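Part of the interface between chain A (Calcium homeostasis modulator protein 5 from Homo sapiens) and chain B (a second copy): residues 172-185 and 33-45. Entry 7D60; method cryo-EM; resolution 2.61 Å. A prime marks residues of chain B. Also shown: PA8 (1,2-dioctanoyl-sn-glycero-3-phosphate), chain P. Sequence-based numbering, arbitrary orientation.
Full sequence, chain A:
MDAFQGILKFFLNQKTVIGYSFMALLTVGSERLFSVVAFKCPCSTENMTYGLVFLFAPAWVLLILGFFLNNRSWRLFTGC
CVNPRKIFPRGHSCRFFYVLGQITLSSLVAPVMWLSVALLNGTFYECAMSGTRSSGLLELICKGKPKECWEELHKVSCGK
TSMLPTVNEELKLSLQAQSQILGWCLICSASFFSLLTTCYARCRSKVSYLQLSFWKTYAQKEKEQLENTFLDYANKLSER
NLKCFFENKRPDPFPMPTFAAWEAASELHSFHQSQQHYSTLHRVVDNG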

# COMPACT_ATOMS: atom_id res chain seq x y z
N LYS A 172 13.06 29.62 -42.73
CA LYS A 172 12.96 29.44 -41.30
C LYS A 172 14.05 28.55 -40.74
O LYS A 172 14.19 28.45 -39.52
CB LYS A 172 11.60 28.85 -40.93
CG LYS A 172 10.50 29.87 -40.83
CD LYS A 172 9.15 29.20 -40.71
CE LYS A 172 9.10 28.26 -39.53
NZ LYS A 172 7.83 27.49 -39.50
N LEU A 173 14.81 27.87 -41.60
CA LEU A 173 15.96 27.10 -41.16
C LEU A 173 17.25 27.88 -41.26
O LEU A 173 18.21 27.58 -40.55
CB LEU A 173 16.08 25.81 -41.98
CG LEU A 173 15.18 24.64 -41.61
CD1 LEU A 173 15.62 23.40 -42.35
CD2 LEU A 173 15.17 24.40 -40.12
N SER A 174 17.29 28.88 -42.14
CA SER A 174 18.49 29.70 -42.28
C SER A 174 18.57 30.78 -41.21
O SER A 174 19.66 31.30 -40.95
CB SER A 174 18.53 30.32 -43.67
OG SER A 174 19.65 31.18 -43.81
N LEU A 175 17.45 31.14 -40.60
CA LEU A 175 17.43 32.11 -39.52
C LEU A 175 17.53 31.44 -38.16
O LEU A 175 18.09 32.03 -37.23
CB LEU A 175 16.16 32.95 -39.57
CG LEU A 175 15.98 33.92 -40.74
CD1 LEU A 175 14.59 34.49 -40.72
CD2 LEU A 175 17.00 35.03 -40.69
N GLN A 176 17.00 30.24 -38.02
CA GLN A 176 17.10 29.47 -36.79
C GLN A 176 18.50 28.93 -36.56
O GLN A 176 18.84 28.57 -35.44
CB GLN A 176 16.08 28.34 -36.83
CG GLN A 176 15.68 27.73 -35.50
CD GLN A 176 16.30 26.36 -35.28
OE1 GLN A 176 16.77 25.72 -36.22
NE2 GLN A 176 16.27 25.89 -34.04
N ALA A 177 19.33 28.88 -37.60
CA ALA A 177 20.71 28.45 -37.49
C ALA A 177 21.68 29.60 -37.32
O ALA A 177 22.78 29.39 -36.82
CB ALA A 177 21.11 27.62 -38.71
N GLN A 178 21.31 30.81 -37.75
CA GLN A 178 22.14 31.97 -37.48
C GLN A 178 22.09 32.38 -36.02
O GLN A 178 23.05 32.98 -35.52
CB GLN A 178 21.70 33.14 -38.35
CG GLN A 178 22.47 33.31 -39.63
CD GLN A 178 21.86 34.37 -40.52
OE1 GLN A 178 20.94 35.07 -40.12
NE2 GLN A 178 22.39 34.49 -41.73
N SER A 179 21.00 32.09 -35.33
CA SER A 179 20.88 32.44 -33.93
C SER A 179 21.61 31.45 -33.03
O SER A 179 22.13 31.83 -31.98
CB SER A 179 19.41 32.50 -33.52
OG SER A 179 18.95 31.25 -33.10
N GLN A 180 21.65 30.18 -33.42
CA GLN A 180 22.33 29.18 -32.62
C GLN A 180 23.84 29.28 -32.74
O GLN A 180 24.55 28.79 -31.86
CB GLN A 180 21.86 27.79 -33.01
CG GLN A 180 20.45 27.51 -32.56
CD GLN A 180 20.01 26.12 -32.90
OE1 GLN A 180 20.33 25.60 -33.96
NE2 GLN A 180 19.27 25.50 -32.00
N ILE A 181 24.35 29.91 -33.79
CA ILE A 181 25.78 30.17 -33.88
C ILE A 181 26.16 31.33 -32.97
O ILE A 181 27.19 31.29 -32.30
CB ILE A 181 26.17 30.41 -35.35
CG1 ILE A 181 26.10 29.10 -36.13
CG2 ILE A 181 27.55 31.00 -35.49
CD1 ILE A 181 26.18 29.28 -37.62
N LEU A 182 25.31 32.36 -32.90
CA LEU A 182 25.53 33.46 -31.97
C LEU A 182 25.33 33.04 -30.52
O LEU A 182 25.88 33.67 -29.62
CB LEU A 182 24.59 34.61 -32.28
CG LEU A 182 24.84 35.40 -33.56
CD1 LEU A 182 23.67 36.33 -33.81
CD2 LEU A 182 26.13 36.17 -33.46
N GLY A 183 24.53 32.00 -30.27
CA GLY A 183 24.37 31.51 -28.92
C GLY A 183 25.59 30.78 -28.40
O GLY A 183 25.83 30.75 -27.20
N TRP A 184 26.37 30.19 -29.30
CA TRP A 184 27.61 29.54 -28.90
C TRP A 184 28.79 30.50 -28.88
O TRP A 184 29.76 30.24 -28.17
CB TRP A 184 27.94 28.36 -29.83
CG TRP A 184 27.11 27.14 -29.58
CD1 TRP A 184 26.23 26.58 -30.44
CD2 TRP A 184 27.10 26.33 -28.41
NE1 TRP A 184 25.66 25.47 -29.88
CE2 TRP A 184 26.18 25.29 -28.63
CE3 TRP A 184 27.79 26.37 -27.19
CZ2 TRP A 184 25.92 24.32 -27.67
CZ3 TRP A 184 27.52 25.41 -26.25
CH2 TRP A 184 26.60 24.39 -26.49
N CYS A 185 28.73 31.59 -29.64
CA CYS A 185 29.79 32.59 -29.58
C CYS A 185 29.71 33.43 -28.32
O CYS A 185 30.69 34.07 -27.96
CB CYS A 185 29.73 33.50 -30.81
SG CYS A 185 30.53 32.84 -32.28
N LEU B 33 20.69 14.91 -26.00
CA LEU B 33 19.74 16.00 -25.82
C LEU B 33 19.99 17.13 -26.81
O LEU B 33 19.06 17.85 -27.17
CB LEU B 33 19.82 16.51 -24.38
CG LEU B 33 18.78 17.50 -23.85
CD1 LEU B 33 18.38 17.11 -22.44
CD2 LEU B 33 19.34 18.91 -23.85
N PHE B 34 21.23 17.28 -27.28
CA PHE B 34 21.53 18.33 -28.25
C PHE B 34 21.20 17.91 -29.67
O PHE B 34 20.76 18.74 -30.46
CB PHE B 34 23.00 18.72 -28.16
CG PHE B 34 23.27 19.86 -27.23
CD1 PHE B 34 22.97 21.15 -27.61
CD2 PHE B 34 23.83 19.64 -25.99
CE1 PHE B 34 23.21 22.21 -26.75
CE2 PHE B 34 24.08 20.69 -25.13
CZ PHE B 34 23.77 21.97 -25.51
N SER B 35 21.40 16.64 -30.00
CA SER B 35 21.19 16.17 -31.36
C SER B 35 19.73 15.88 -31.67
O SER B 35 19.35 15.88 -32.84
CB SER B 35 22.01 14.91 -31.61
OG SER B 35 21.33 13.76 -31.14
N VAL B 36 18.91 15.63 -30.66
CA VAL B 36 17.50 15.34 -30.87
C VAL B 36 16.65 16.61 -30.80
O VAL B 36 15.81 16.85 -31.66
CB VAL B 36 17.04 14.28 -29.84
CG1 VAL B 36 15.53 14.29 -29.65
CG2 VAL B 36 17.50 12.90 -30.27
N VAL B 37 16.90 17.45 -29.80
CA VAL B 37 15.99 18.53 -29.48
C VAL B 37 16.41 19.84 -30.14
O VAL B 37 15.57 20.61 -30.61
CB VAL B 37 15.89 18.67 -27.95
CG1 VAL B 37 14.84 19.66 -27.56
CG2 VAL B 37 15.59 17.32 -27.32
N ALA B 38 17.71 20.12 -30.22
CA ALA B 38 18.18 21.42 -30.68
C ALA B 38 18.78 21.39 -32.08
O ALA B 38 18.64 22.37 -32.82
CB ALA B 38 19.21 21.98 -29.71
N PHE B 39 19.47 20.32 -32.46
CA PHE B 39 20.17 20.29 -33.74
C PHE B 39 19.19 20.00 -34.86
O PHE B 39 18.47 19.00 -34.82
CB PHE B 39 21.28 19.25 -33.71
CG PHE B 39 22.24 19.34 -34.86
CD1 PHE B 39 22.08 18.54 -35.98
CD2 PHE B 39 23.31 20.21 -34.82
CE1 PHE B 39 22.96 18.62 -37.03
CE2 PHE B 39 24.20 20.28 -35.87
CZ PHE B 39 24.02 19.49 -36.98
N LYS B 40 19.16 20.88 -35.86
CA LYS B 40 18.49 20.60 -37.12
C LYS B 40 19.25 21.31 -38.23
O LYS B 40 19.31 22.54 -38.26
CB LYS B 40 17.01 21.00 -37.08
CG LYS B 40 16.69 22.34 -36.43
CD LYS B 40 15.19 22.53 -36.32
CE LYS B 40 14.61 21.61 -35.26
NZ LYS B 40 15.07 21.97 -33.89
N CYS B 41 19.85 20.53 -39.09
CA CYS B 41 20.79 20.99 -40.10
C CYS B 41 20.07 21.81 -41.17
O CYS B 41 19.02 21.38 -41.66
CB CYS B 41 21.50 19.79 -40.73
SG CYS B 41 22.84 20.10 -41.92
N PRO B 42 20.59 22.97 -41.53
CA PRO B 42 20.06 23.69 -42.69
C PRO B 42 20.60 23.03 -43.96
O PRO B 42 21.32 22.05 -43.93
CB PRO B 42 20.62 25.10 -42.50
CG PRO B 42 21.90 24.88 -41.83
CD PRO B 42 21.74 23.67 -40.96
N CYS B 43 20.23 23.59 -45.10
CA CYS B 43 20.69 23.03 -46.35
C CYS B 43 21.20 24.13 -47.24
O CYS B 43 20.87 24.25 -48.42
CB CYS B 43 19.57 22.19 -46.96
SG CYS B 43 19.60 20.50 -46.30
N SER B 44 22.05 24.96 -46.65
CA SER B 44 22.53 26.21 -47.21
C SER B 44 24.04 26.14 -47.38
O SER B 44 24.65 25.08 -47.24
CB SER B 44 22.13 27.37 -46.31
OG SER B 44 20.74 27.38 -46.06
N THR B 45 24.64 27.28 -47.68
CA THR B 45 26.09 27.39 -47.71
C THR B 45 26.70 27.51 -46.32
O THR B 45 27.93 27.52 -46.20
CB THR B 45 26.52 28.59 -48.55
OG1 THR B 45 25.81 29.75 -48.12
CG2 THR B 45 26.22 28.34 -50.02
O1 PA8 P . 13.06 22.15 -31.19
O2 PA8 P . 14.27 24.30 -31.01
P1 PA8 P . 13.16 23.46 -30.44
O3 PA8 P . 11.85 24.19 -30.57
O4 PA8 P . 13.47 23.15 -28.85
C1 PA8 P . 14.48 23.89 -28.23
C2 PA8 P . 14.77 23.30 -26.85
C3 PA8 P . 15.90 24.11 -26.21
O5 PA8 P . 16.83 23.25 -25.59
C4 PA8 P . 17.83 23.93 -24.87
O6 PA8 P . 17.88 25.11 -24.89
C5 PA8 P . 18.87 23.16 -24.07
C6 PA8 P . 20.10 24.02 -23.80
C7 PA8 P . 20.85 23.61 -22.53
O7 PA8 P . 13.62 23.40 -26.04
C12 PA8 P . 12.95 22.20 -25.77
O8 PA8 P . 12.34 21.64 -26.62
C13 PA8 P . 12.95 21.62 -24.35
C14 PA8 P . 14.20 20.81 -24.04
C15 PA8 P . 15.04 21.45 -22.94
C16 PA8 P . 16.06 20.47 -22.36
C17 PA8 P . 15.48 19.61 -21.23
C18 PA8 P . 16.13 19.93 -19.88

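The contact is a modest one of mixed character, in which a single face of the chain A helix runs along a weakly bonded helical segment of chain B and the loop that follows it, apolar packing being joined by glutamine and lysine side chains, with one weak hydrogen bond between the two stretches. The two stretches together bury 414 Å², and their helices run in roughly opposite directions at 145°, their axes no closer than 14.3 Å, so the two helices do not pack backbone to backbone; between them Trp184 and Phe34′ meet through their side chains, while the loop comes much nearer. Contact residues on chain A are Leu173, Ser174, Gln176, Ala177, Gln180 and Trp184, a spacing that keeps them on one side of the helix.

At the Leu173 end the backbones come nearest, the CA atoms of Leu173 and Pro42′ lying 5.5 Å apart. Leu173 points toward the loop; its CD1 is 4.0 Å from Cys41′ O and its CD2 4.2 Å from Lys40′ CD, the aliphatic part of the lysine. One turn on, Ala177 CB packs against Pro42′ CG at 4.2 Å.

Farther along, Gln180 reaches the backbone of Ala38′, where Gln180 NE2 donates to Ala38′ O at 3.3 Å. The N-H...O angle of 167° is nearly straight, but the bond is weak. Gln176 OE1 lies 3.4 Å from Lys40′ CG, a contact with carbon rather than with the charged end. That end turns instead to the bound lipid: Lys40′ NZ makes a weak hydrogen bond to phosphate oxygen O1 of PA8 at 3.4 Å.

Trp184 closes the contact, its CZ2 3.6 Å from Phe34′ CE1. The phenylalanine atom meets the edge of the indole, and the six-membered ring of Trp184 and the Phe34′ ring are oblique, with planes at 41° and centroids 5.7 Å apart.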